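Rab5 protein, putative (Plasmodium falciparum, PDB 3CLV) is a putative Rab5 protein of the Ras family, a small G protein of the P-loop fold that binds GDP. Local coordinates at residues Gly41-Thr46 with Ile97-Gly102; Cys91-Asp96 with Met197-Ile202. All coordinates share one frame; numbering follows the deposited sequence. Where two conformers were deposited one is given.

Contact 1: residues Gly41-Thr46 with Ile97-Gly102; sequences GASFCT and IWDTAG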
# COMPACT_ATOMS: atom_id res chain seq x y z
N GLY A 41 -12.82 -0.14 10.48
CA GLY A 41 -11.86 0.60 9.66
C GLY A 41 -10.67 -0.25 9.28
O GLY A 41 -10.63 -1.44 9.60
N ALA A 42 -9.69 0.35 8.61
CA ALA A 42 -8.47 -0.36 8.20
C ALA A 42 -7.58 -0.69 9.40
O ALA A 42 -7.53 0.07 10.38
CB ALA A 42 -7.72 0.42 7.14
N SER A 43 -6.90 -1.83 9.32
CA SER A 43 -6.15 -2.36 10.46
C SER A 43 -4.65 -2.42 10.16
O SER A 43 -4.21 -3.27 9.38
CB SER A 43 -6.68 -3.75 10.82
OG SER A 43 -6.05 -4.26 11.97
N PHE A 44 -3.88 -1.50 10.76
CA PHE A 44 -2.43 -1.46 10.58
C PHE A 44 -1.70 -1.46 11.92
O PHE A 44 -2.23 -0.96 12.93
CB PHE A 44 -1.97 -0.18 9.87
CG PHE A 44 -2.79 0.20 8.67
CD1 PHE A 44 -2.70 -0.54 7.49
CD2 PHE A 44 -3.60 1.34 8.69
CE1 PHE A 44 -3.44 -0.17 6.35
CE2 PHE A 44 -4.33 1.73 7.56
CZ PHE A 44 -4.24 0.98 6.38
N CYS A 45 -0.47 -1.98 11.89
CA CYS A 45 0.43 -1.89 13.04
C CYS A 45 1.87 -2.07 12.57
O CYS A 45 2.12 -2.55 11.47
CB CYS A 45 0.09 -2.93 14.12
SG CYS A 45 0.72 -4.59 13.83
N THR A 46 2.82 -1.63 13.39
CA THR A 46 4.23 -1.82 13.07
C THR A 46 4.93 -2.68 14.13
O THR A 46 4.44 -2.84 15.25
CB THR A 46 4.98 -0.49 12.82
OG1 THR A 46 4.99 0.30 14.03
CG2 THR A 46 4.28 0.32 11.74
N ILE A 97 2.58 -3.93 9.19
CA ILE A 97 1.61 -5.02 9.07
C ILE A 97 0.21 -4.54 8.74
O ILE A 97 -0.37 -3.75 9.49
CB ILE A 97 1.57 -5.87 10.36
CG1 ILE A 97 3.01 -6.29 10.72
CG2 ILE A 97 0.70 -7.10 10.16
CD1 ILE A 97 3.22 -6.53 12.23
N TRP A 98 -0.32 -5.03 7.63
CA TRP A 98 -1.65 -4.73 7.20
C TRP A 98 -2.50 -5.98 7.40
O TRP A 98 -2.36 -6.96 6.65
CB TRP A 98 -1.68 -4.33 5.71
CG TRP A 98 -0.93 -3.05 5.34
CD1 TRP A 98 0.20 -2.56 5.91
CD2 TRP A 98 -1.26 -2.16 4.27
NE1 TRP A 98 0.58 -1.39 5.29
CE2 TRP A 98 -0.30 -1.13 4.27
CE3 TRP A 98 -2.28 -2.13 3.31
CZ2 TRP A 98 -0.32 -0.09 3.35
CZ3 TRP A 98 -2.31 -1.10 2.40
CH2 TRP A 98 -1.34 -0.08 2.43
N ASP A 99 -3.41 -5.93 8.37
CA ASP A 99 -4.32 -7.05 8.65
C ASP A 99 -5.56 -6.90 7.79
O ASP A 99 -6.30 -5.93 7.93
CB ASP A 99 -4.69 -7.07 10.14
CG ASP A 99 -5.70 -8.16 10.51
OD1 ASP A 99 -6.01 -9.04 9.67
OD2 ASP A 99 -6.18 -8.13 11.68
N THR A 100 -5.77 -7.86 6.88
CA THR A 100 -6.92 -7.78 5.96
C THR A 100 -8.24 -7.64 6.75
O THR A 100 -9.16 -6.95 6.30
CB THR A 100 -6.99 -8.96 4.97
OG1 THR A 100 -6.98 -10.20 5.69
CG2 THR A 100 -5.78 -8.94 4.02
N ALA A 101 -8.31 -8.30 7.91
CA ALA A 101 -9.37 -8.12 8.93
C ALA A 101 -10.80 -8.19 8.41
O ALA A 101 -11.69 -7.51 8.96
CB ALA A 101 -9.18 -6.81 9.70
N GLY A 102 -11.02 -9.00 7.38
CA GLY A 102 -12.35 -9.14 6.78
C GLY A 102 -12.39 -8.75 5.30
O GLY A 102 -13.23 -9.25 4.55
O HOH W 1 -7.92 -3.87 7.39
O HOH W 2 -5.47 -6.63 14.11

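Contact 2: residues Cys91-Asp96 with Met197-Ile202; sequences CNIKFD and MLAEEI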
# COMPACT_ATOMS: atom_id res chain seq x y z
N CYS A 91 20.14 -4.90 9.70
CA CYS A 91 19.53 -5.93 10.54
C CYS A 91 18.52 -5.41 11.57
O CYS A 91 18.08 -6.16 12.46
CB CYS A 91 20.62 -6.72 11.26
SG CYS A 91 21.35 -5.77 12.60
N ASN A 92 18.19 -4.13 11.47
CA ASN A 92 17.06 -3.59 12.20
C ASN A 92 15.87 -3.56 11.25
O ASN A 92 15.76 -2.67 10.40
CB ASN A 92 17.39 -2.20 12.74
CG ASN A 92 16.38 -1.73 13.77
OD1 ASN A 92 16.35 -2.23 14.91
ND2 ASN A 92 15.57 -0.75 13.40
N ILE A 93 15.00 -4.55 11.39
CA ILE A 93 13.93 -4.76 10.41
C ILE A 93 12.56 -4.38 10.95
O ILE A 93 12.06 -4.98 11.91
CB ILE A 93 13.98 -6.20 9.86
CG1 ILE A 93 15.27 -6.38 9.06
CG2 ILE A 93 12.73 -6.52 9.00
CD1 ILE A 93 15.88 -7.74 9.19
N LYS A 94 11.97 -3.37 10.32
CA LYS A 94 10.67 -2.85 10.72
C LYS A 94 9.56 -3.34 9.79
O LYS A 94 9.64 -3.18 8.58
CB LYS A 94 10.72 -1.33 10.73
CG LYS A 94 9.40 -0.66 11.05
CD LYS A 94 9.64 0.83 11.21
CE LYS A 94 8.35 1.60 11.24
NZ LYS A 94 8.65 3.02 11.62
N PHE A 95 8.56 -3.99 10.38
CA PHE A 95 7.41 -4.51 9.65
C PHE A 95 6.26 -3.53 9.69
O PHE A 95 5.96 -3.00 10.76
CB PHE A 95 6.97 -5.86 10.24
CG PHE A 95 7.99 -6.95 10.08
CD1 PHE A 95 8.02 -7.73 8.92
CD2 PHE A 95 8.93 -7.19 11.09
CE1 PHE A 95 8.97 -8.74 8.76
CE2 PHE A 95 9.90 -8.19 10.94
CZ PHE A 95 9.91 -8.98 9.77
N ASP A 96 5.65 -3.25 8.53
CA ASP A 96 4.42 -2.49 8.47
C ASP A 96 3.31 -3.51 8.16
O ASP A 96 3.14 -3.90 7.00
CB ASP A 96 4.53 -1.39 7.40
CG ASP A 96 3.20 -0.72 7.07
OD1 ASP A 96 2.24 -0.78 7.88
OD2 ASP A 96 3.11 -0.11 5.99
N MET A 197 11.61 -15.18 11.87
CA MET A 197 11.81 -15.97 10.66
C MET A 197 11.75 -15.10 9.40
O MET A 197 12.62 -15.21 8.51
CB MET A 197 10.78 -17.10 10.58
CG MET A 197 10.99 -18.24 11.62
SD MET A 197 9.79 -19.59 11.45
CE MET A 197 10.39 -20.41 9.99
N LEU A 198 10.73 -14.23 9.33
CA LEU A 198 10.60 -13.27 8.24
C LEU A 198 11.79 -12.33 8.15
O LEU A 198 12.33 -12.11 7.06
CB LEU A 198 9.32 -12.44 8.37
CG LEU A 198 8.00 -13.15 8.06
CD1 LEU A 198 6.81 -12.22 8.32
CD2 LEU A 198 8.01 -13.66 6.61
N ALA A 199 12.18 -11.75 9.28
CA ALA A 199 13.31 -10.83 9.32
C ALA A 199 14.62 -11.52 8.88
O ALA A 199 15.40 -10.94 8.10
CB ALA A 199 13.45 -10.20 10.72
N GLU A 200 14.86 -12.74 9.36
CA GLU A 200 16.02 -13.54 8.90
C GLU A 200 16.02 -13.70 7.37
O GLU A 200 17.03 -13.52 6.70
CB GLU A 200 16.04 -14.93 9.57
CG GLU A 200 16.31 -14.88 11.08
CD GLU A 200 15.97 -16.18 11.81
OE1 GLU A 200 15.24 -17.04 11.27
OE2 GLU A 200 16.42 -16.33 12.97
N GLU A 201 14.85 -14.02 6.82
CA GLU A 201 14.68 -14.16 5.38
C GLU A 201 14.87 -12.83 4.61
O GLU A 201 15.49 -12.81 3.56
CB GLU A 201 13.32 -14.79 5.09
CG GLU A 201 13.22 -15.41 3.72
CD GLU A 201 14.13 -16.61 3.52
OE1 GLU A 201 14.48 -17.33 4.50
OE2 GLU A 201 14.47 -16.85 2.35
N ILE A 202 14.34 -11.72 5.13
CA ILE A 202 14.56 -10.42 4.49
C ILE A 202 16.06 -10.10 4.44
O ILE A 202 16.58 -9.68 3.40
CB ILE A 202 13.80 -9.25 5.18
CG1 ILE A 202 12.29 -9.40 5.00
CG2 ILE A 202 14.26 -7.90 4.62
CD1 ILE A 202 11.46 -8.51 5.98

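Contact 1: residues Gly41-Thr46 with Ile97-Gly102
Cys-45 and Ile-97 face each other as an antiparallel hydrogen-bonded pair, with Cys-45 N bonded to Ile-97 O at 3.0 Å and Ile-97 N to Cys-45 O at 2.7 Å. One register step on, Phe-44 and Trp-98 form a non-hydrogen-bonded pair, and beyond it Asp-99 N donates to Ser-43 O. One water continues the backbone pairing, accepting from Ser-43 N and donating to Asp-99 O; a second links the side chains, donating to Asp-99 OD2 at 2.9 Å and hydrogen-bonded to Ser-43 OG.

The aromatic contact is T-shaped. Phe-44 and Trp-98 lie side by side, and the phenyl edge meets one indole face, the planes turned by 71°, with Phe-44 CE1 3.6 Å from Trp-98 CD2. Apolar packing on the other face of the sheet sets Cys-45 SG 3.5 Å from Ile-97 CD1, with chi1 of 81° placing SG between the backbone N and the carbonyl carbon; this holds for one of two conformers of Cys-45 and is doubtful for the other.

At the strand's end Asp-99 OD1 accepts from Ala-101 N, two residues on, at 3.0 Å, which makes an Asx turn; the N-H comes from above the carboxylate plane. Asp-99 also touches Lys-20 and lies about 5 Å from GDP by its side chain. The sequence Asp-Thr-Ala-Gly is the DxxG motif of Ras-like proteins, here joined to the antiparallel edge strand of their G domain.

Contact 2: residues Cys91-Asp96 with Met197-Ile202
Ala-199, with only a methyl, leaves a shallow place on the helix between larger neighbours, and the side chains of Ile-93 and Phe-95 converge on it. Ile-93 CD1 reaches the Ala-199 CB methyl at 3.8 Å and also approaches Ala-199 O at 3.4 Å, so the end of the isoleucine rests against both side chain and backbone. From the other strand residue comes the rim of a phenyl ring: Phe-95 CZ lies 3.6 Å from Ala-199 N, which sits at the ring edge, near its plane. A chi1 of -66° sets Phe-95 CG anti to its carbonyl carbon, and from there the CE1-CZ rim of the ring reaches the helix.

Larger residues of the helix flank this low spot. Leu-198 CB meets Phe-95 CE1 at 3.7 Å, the two side chains crossing obliquely. Ile-202 CD1 rests in the notch formed by both strand side chains, 3.7 Å from Phe-95 CE1 and 3.8 Å from Ile-93 CG2; its side chain runs antiparallel to those of Ile-93 and Phe-95, passing alongside each.

This is the helix-on-sheet packing of the Ras-like alpha/beta fold, in which the C-terminal helix 191-206 packs on one face of the central sheet. The short strand and helix segments run at 120° to each other, their axes 9.3 Å apart at closest approach. No hydrogen bond crosses between them. Around the contact, Phe-195 packs edge-to-face with Phe-95, Val-49 touches both Phe-95 and Ala-199, and Tyr-8 lies against Ile-93 and Ile-202. Farther across the sheet, Ile-149 meets Leu-198 and Ile-202.

How the contacts relate
From the N terminus, the chain first passes strand 8-13 and helix 20-29, then enters strand 43-50, whose beginning waits for its partner in contact 1. It returns as strand 92-99, and residues 91-96 come before 97-102 on that strand, so contact 2 opens before contact 1 closes. The segments therefore alternate and the two loops cross. Contact 2 closes only when helix 191-206 comes back, after the chain has built strands 119-125, 149-155 and 179-183. Contact 1 joins neighbouring strands at the nucleotide end; contact 2 ties the other half of strand 92-99 to the C-terminal helix. The two touch where Thr-46 CB packs 3.4 Å from Phe-95 O.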